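Local coordinates for protein probable transcriptional regulator (Rhodococcus jostii, PDB 3HIM) that probably binds operator DNA through an N-terminal helix-turn-helix domain and regulates transcription as a member of the TetR family, at residues T80-F84 and S95-A99. Numbering follows the deposited sequence.
Sequences TAADF and STVTA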
# COMPACT_ATOMS: atom_id res chain seq x y z
N THR B 80 3.96 6.36 -19.00
CA THR B 80 3.74 7.26 -20.13
C THR B 80 4.41 6.68 -21.38
O THR B 80 3.76 6.49 -22.40
CB THR B 80 4.22 8.69 -19.80
OG1 THR B 80 3.45 9.17 -18.70
CG2 THR B 80 4.01 9.63 -20.99
N ALA B 81 5.68 6.32 -21.27
CA ALA B 81 6.36 5.55 -22.33
C ALA B 81 5.64 4.23 -22.66
O ALA B 81 5.75 3.73 -23.77
CB ALA B 81 7.80 5.27 -21.94
N ALA B 82 4.92 3.66 -21.70
CA ALA B 82 4.19 2.42 -21.98
C ALA B 82 2.83 2.65 -22.68
O ALA B 82 2.22 1.70 -23.19
CB ALA B 82 4.03 1.58 -20.70
N ASP B 83 2.37 3.90 -22.73
CA ASP B 83 1.08 4.19 -23.36
C ASP B 83 1.24 4.57 -24.83
O ASP B 83 2.14 5.33 -25.18
CB ASP B 83 0.32 5.27 -22.60
CG ASP B 83 -1.12 5.41 -23.06
OD1 ASP B 83 -1.76 4.39 -23.46
OD2 ASP B 83 -1.61 6.54 -23.02
N PHE B 84 0.38 4.04 -25.69
CA PHE B 84 0.49 4.25 -27.13
C PHE B 84 -0.89 4.61 -27.63
O PHE B 84 -1.73 3.73 -27.81
CB PHE B 84 1.01 3.00 -27.84
CG PHE B 84 2.32 2.51 -27.32
CD1 PHE B 84 3.50 3.14 -27.67
CD2 PHE B 84 2.37 1.40 -26.47
CE1 PHE B 84 4.74 2.67 -27.19
CE2 PHE B 84 3.60 0.93 -25.98
CZ PHE B 84 4.78 1.58 -26.34
N SER B 95 -0.60 -2.55 -21.22
CA SER B 95 0.79 -2.10 -21.31
C SER B 95 1.19 -1.22 -20.14
O SER B 95 2.26 -1.39 -19.52
CB SER B 95 1.00 -1.33 -22.63
OG SER B 95 2.36 -0.97 -22.79
N THR B 96 0.31 -0.28 -19.83
CA THR B 96 0.58 0.65 -18.75
C THR B 96 0.49 -0.04 -17.39
O THR B 96 1.31 0.26 -16.52
CB THR B 96 -0.37 1.83 -18.76
OG1 THR B 96 -1.72 1.34 -18.79
CG2 THR B 96 -0.09 2.73 -19.98
N VAL B 97 -0.51 -0.93 -17.20
CA VAL B 97 -0.61 -1.72 -15.96
C VAL B 97 0.65 -2.59 -15.76
O VAL B 97 1.26 -2.57 -14.68
CB VAL B 97 -1.92 -2.58 -15.85
CG1 VAL B 97 -1.87 -3.50 -14.63
CG2 VAL B 97 -3.15 -1.67 -15.74
N THR B 98 1.05 -3.33 -16.81
CA THR B 98 2.32 -4.06 -16.78
C THR B 98 3.52 -3.20 -16.32
O THR B 98 4.22 -3.57 -15.37
CB THR B 98 2.66 -4.69 -18.15
OG1 THR B 98 1.59 -5.55 -18.53
CG2 THR B 98 3.98 -5.49 -18.09
N ALA B 99 3.75 -2.08 -17.01
CA ALA B 99 4.84 -1.15 -16.64
C ALA B 99 4.67 -0.60 -15.23
O ALA B 99 5.63 -0.49 -14.47
CB ALA B 99 4.92 0.00 -17.63
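Residues 80-84 take in the last part of helix 60-82 and the start of the loop after it. Residues 95-99 lie on the next helix, 89-106. The two backbones come close, with 5.2 Å between the CA atoms of Ala-82 and Thr-96.

One hydrogen bond joins the segments. Ser-95 OG donates to the backbone O of Ala-82 at 2.7 Å. Near the end of its helix this carbonyl is met by a side chain of the following helix.

Ala-82 is central to the packing, and its CB points toward helix 89-106. Ala-82 CB lies 3.6 Å from Ala-99 CB. Ser-95 and Ala-99 are one helical turn apart and both face Ala-82, so small side chains permit the close approach. The methyl CG2 of Thr-96 packs 3.7 Å from the CB of Asp-83.

The exposed ring of Phe-84 also comes near, in a plain van der Waals approach with CE2 3.9 Å from Ser-95 OG.

The polar ends of two residues are engaged elsewhere. Asp-83 forms a salt bridge with Arg-92, and Thr-96 OG1 bonds to the backbone O of Arg-92. Both side chains also touch Ile-143 of helix 123-149.

The arrangement joins two consecutive helices, 60-82 and 89-106, through a short connection in the all-helical TetR fold. It packs the end of the long helix that follows the predicted DNA-binding motif against the first helix of the TetR-like C-terminal domain.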